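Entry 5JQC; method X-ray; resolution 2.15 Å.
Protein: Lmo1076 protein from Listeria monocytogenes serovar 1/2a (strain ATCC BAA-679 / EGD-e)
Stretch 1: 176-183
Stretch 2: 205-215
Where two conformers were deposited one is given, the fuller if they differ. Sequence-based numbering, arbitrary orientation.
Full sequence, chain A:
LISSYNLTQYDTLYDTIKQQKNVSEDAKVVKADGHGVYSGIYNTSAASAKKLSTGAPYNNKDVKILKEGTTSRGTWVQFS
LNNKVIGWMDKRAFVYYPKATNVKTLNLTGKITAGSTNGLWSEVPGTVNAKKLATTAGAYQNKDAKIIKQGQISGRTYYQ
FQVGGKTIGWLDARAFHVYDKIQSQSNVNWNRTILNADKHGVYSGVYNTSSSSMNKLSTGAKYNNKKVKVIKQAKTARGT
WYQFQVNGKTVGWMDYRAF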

# COMPACT_ATOMS: atom_id res chain seq x y z
N PHE A 176 -2.31 -10.51 -1.65
CA PHE A 176 -3.62 -10.37 -2.26
C PHE A 176 -3.67 -11.02 -3.64
O PHE A 176 -2.71 -10.97 -4.41
N HIS A 177 -4.84 -11.57 -3.97
CA HIS A 177 -5.22 -11.91 -5.34
C HIS A 177 -6.20 -10.83 -5.78
O HIS A 177 -7.35 -10.79 -5.32
N VAL A 178 -5.77 -9.96 -6.69
CA VAL A 178 -6.61 -8.85 -7.11
C VAL A 178 -7.55 -9.29 -8.22
O VAL A 178 -7.12 -9.90 -9.22
N TYR A 179 -8.84 -8.99 -8.06
CA TYR A 179 -9.81 -9.26 -9.11
C TYR A 179 -9.66 -8.26 -10.24
O TYR A 179 -9.39 -7.08 -10.00
N ASP A 180 -9.81 -8.76 -11.47
CA ASP A 180 -9.96 -7.91 -12.64
C ASP A 180 -11.27 -7.15 -12.55
O ASP A 180 -12.30 -7.74 -12.20
N LYS A 181 -11.24 -5.87 -12.93
CA LYS A 181 -12.48 -5.10 -13.10
C LYS A 181 -13.17 -5.46 -14.41
O LYS A 181 -12.51 -5.81 -15.40
N ILE A 182 -14.50 -5.38 -14.41
CA ILE A 182 -15.25 -5.42 -15.66
C ILE A 182 -15.10 -4.05 -16.31
O ILE A 182 -15.60 -3.04 -15.80
N GLN A 183 -14.38 -4.00 -17.44
CA GLN A 183 -14.14 -2.73 -18.11
C GLN A 183 -15.39 -2.22 -18.83
O GLN A 183 -15.64 -1.01 -18.88
N GLY A 205 -19.72 -16.06 -12.80
CA GLY A 205 -19.63 -14.65 -13.11
C GLY A 205 -18.58 -14.41 -14.19
O GLY A 205 -17.94 -15.34 -14.68
N VAL A 206 -18.43 -13.14 -14.57
CA VAL A 206 -17.37 -12.79 -15.51
C VAL A 206 -16.04 -13.23 -14.93
O VAL A 206 -15.79 -13.02 -13.73
N TYR A 207 -15.19 -13.84 -15.76
CA TYR A 207 -14.06 -14.60 -15.23
C TYR A 207 -13.10 -13.73 -14.43
O TYR A 207 -12.62 -12.69 -14.91
N ASN A 208 -12.85 -14.15 -13.18
CA ASN A 208 -11.84 -13.57 -12.30
C ASN A 208 -12.20 -12.16 -11.84
O ASN A 208 -11.32 -11.32 -11.57
N THR A 209 -13.50 -11.88 -11.74
CA THR A 209 -13.96 -10.60 -11.23
C THR A 209 -14.44 -10.68 -9.78
O THR A 209 -14.74 -9.63 -9.19
N SER A 210 -14.50 -11.87 -9.19
CA SER A 210 -14.99 -12.04 -7.83
C SER A 210 -14.51 -13.38 -7.30
O SER A 210 -13.88 -14.16 -8.02
N SER A 211 -14.81 -13.65 -6.03
CA SER A 211 -14.40 -14.91 -5.41
C SER A 211 -15.05 -16.11 -6.10
O SER A 211 -14.40 -17.15 -6.28
N SER A 212 -16.31 -15.97 -6.51
CA SER A 212 -17.08 -17.08 -7.07
C SER A 212 -16.84 -17.32 -8.56
O SER A 212 -17.37 -18.29 -9.11
N SER A 213 -16.08 -16.45 -9.23
CA SER A 213 -15.84 -16.59 -10.66
C SER A 213 -14.37 -16.91 -10.96
O SER A 213 -13.91 -16.71 -12.09
N MSE A 214 -13.63 -17.40 -9.96
CA MSE A 214 -12.26 -17.83 -10.19
C MSE A 214 -12.20 -19.27 -10.69
O MSE A 214 -11.26 -19.63 -11.40
N ASN A 215 -13.22 -20.08 -10.37
CA ASN A 215 -13.19 -21.51 -10.67
C ASN A 215 -14.39 -21.97 -11.48
O ASN A 215 -15.54 -21.73 -11.10

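An extended segment lies against a compact turn-containing loop in a mixed contact, pinned by one backbone hydrogen bond and a bridging water and filled out by aromatic, selenium and aliphatic side chains, with 488 Å² buried over both sides. Across the stretches the nearest CA atoms are those of Tyr179 and Thr209, 4.8 Å apart. Here the type II turn from Val206 to Thr209 presents the carbonyl of Asn208, which accepts a hydrogen bond from Asp180 N (N to O 3.0 Å). Thr209 CA adds a CA-H...O contact to Asp180 O at 3.4 Å, and water 1 donates to both Asp180 O (2.8 Å) and Thr209 O (3.0 Å), tying the two carbonyls together. The turn is braced from within: Thr209, chi1 p, donates from OG1 to Val206 O at 2.6 Å.

Tyr179 (chi1 m) is the most heavily covered residue. Ser210 C lies over one face of the Tyr179 ring, 3.3 Å from Tyr179 CE1, and Tyr179 OH comes within 3.4 Å of Ser211 CB, while the hydroxyl finds its hydrogen bond elsewhere in the structure. Met214, a selenomethionine with chi1 m and chi2 t, points toward the extended segment and brings SE up to two rings: at the edge of Tyr179, 4.0 Å from CE1, and oblique to His177, 3.7 Å from NE2. His177, chi1 t, also points inward, and its NE2 lies 3.0 Å from Asn208 ND2 near the ring plane. The Asn208 amide is probably turned over in the model, so the polar pairing here remains open. Asp180, chi1 m, starts sideways but brings its carboxylate closer to the loop.

At the other end, Ile182 (m, t) packs CG1 against Thr209 CG2 at 3.7 Å and CD1 against CG2 of inward-pointing Val206 (chi1 t) at 3.9 Å, an aliphatic patch beside the turn.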

# COMPACT_ATOMS: atom_id res chain seq x y z
CB PHE A 176 -4.01 -8.91 -2.45
CG PHE A 176 -4.05 -8.12 -1.20
CD1 PHE A 176 -2.88 -7.70 -0.59
CD2 PHE A 176 -5.27 -7.71 -0.67
CE1 PHE A 176 -2.92 -6.91 0.54
CE2 PHE A 176 -5.32 -6.92 0.47
CZ PHE A 176 -4.14 -6.52 1.07
CB HIS A 177 -5.86 -13.29 -5.43
CG HIS A 177 -6.36 -13.63 -6.79
ND1 HIS A 177 -5.62 -14.35 -7.70
CD2 HIS A 177 -7.52 -13.32 -7.42
CE1 HIS A 177 -6.30 -14.49 -8.82
NE2 HIS A 177 -7.46 -13.87 -8.68
CB VAL A 178 -5.76 -7.65 -7.55
CG1 VAL A 178 -6.66 -6.44 -7.79
CG2 VAL A 178 -4.69 -7.35 -6.50
CB TYR A 179 -11.24 -9.21 -8.56
CG TYR A 179 -11.47 -10.19 -7.42
CD1 TYR A 179 -11.24 -11.54 -7.58
CD2 TYR A 179 -11.93 -9.75 -6.18
CE1 TYR A 179 -11.46 -12.42 -6.56
CE2 TYR A 179 -12.15 -10.61 -5.16
CZ TYR A 179 -11.91 -11.95 -5.34
OH TYR A 179 -12.15 -12.82 -4.30
CB ASP A 180 -10.00 -8.72 -13.94
CG ASP A 180 -8.79 -9.58 -14.14
OD1 ASP A 180 -7.66 -9.11 -13.86
OD2 ASP A 180 -8.99 -10.72 -14.62
CB LYS A 181 -12.22 -3.60 -13.08
CG LYS A 181 -11.65 -3.09 -11.78
CD LYS A 181 -11.32 -1.61 -11.91
CE LYS A 181 -10.98 -0.99 -10.57
NZ LYS A 181 -12.18 -0.95 -9.68
CB ILE A 182 -16.72 -5.78 -15.43
CG1 ILE A 182 -16.82 -7.13 -14.70
CG2 ILE A 182 -17.47 -5.82 -16.76
CD1 ILE A 182 -18.21 -7.56 -14.38
CB GLN A 183 -12.99 -2.90 -19.09
CG GLN A 183 -11.65 -3.07 -18.38
CD GLN A 183 -10.58 -3.67 -19.26
OE1 GLN A 183 -10.88 -4.30 -20.28
NE2 GLN A 183 -9.32 -3.49 -18.86
CB VAL A 206 -17.38 -11.29 -15.82
CG1 VAL A 206 -16.22 -10.92 -16.74
CG2 VAL A 206 -18.74 -10.85 -16.44
CB TYR A 207 -13.30 -15.30 -16.37
CG TYR A 207 -12.01 -15.96 -15.92
CD1 TYR A 207 -12.02 -17.18 -15.24
CD2 TYR A 207 -10.77 -15.37 -16.17
CE1 TYR A 207 -10.83 -17.79 -14.82
CE2 TYR A 207 -9.58 -15.96 -15.76
CZ TYR A 207 -9.62 -17.17 -15.08
OH TYR A 207 -8.45 -17.76 -14.68
CB ASN A 208 -10.45 -13.58 -12.94
CG ASN A 208 -9.34 -13.47 -11.93
OD1 ASN A 208 -8.45 -12.63 -12.06
ND2 ASN A 208 -9.39 -14.29 -10.90
CB THR A 209 -15.08 -10.06 -12.15
OG1 THR A 209 -16.16 -10.99 -12.18
CG2 THR A 209 -14.57 -9.91 -13.58
CB SER A 210 -16.52 -11.95 -7.76
OG SER A 210 -17.06 -13.07 -8.42
CB SER A 211 -14.75 -14.91 -3.93
OG SER A 211 -14.49 -16.18 -3.38
CB SER A 212 -18.57 -16.83 -6.85
OG SER A 212 -18.87 -15.46 -6.95
CB SER A 213 -16.30 -15.32 -11.39
OG SER A 213 -15.83 -14.16 -10.71
CB MSE A 214 -11.41 -17.67 -8.92
CG MSE A 214 -11.35 -16.25 -8.42
SE MSE A 214 -9.96 -16.05 -7.14
CE MSE A 214 -10.94 -16.26 -5.48
CB ASN A 215 -13.10 -22.34 -9.40
CG ASN A 215 -11.68 -22.65 -9.03
OD1 ASN A 215 -11.05 -21.88 -8.29
ND2 ASN A 215 -11.13 -23.75 -9.57
O HOH W 1 -13.89 -6.86 -10.06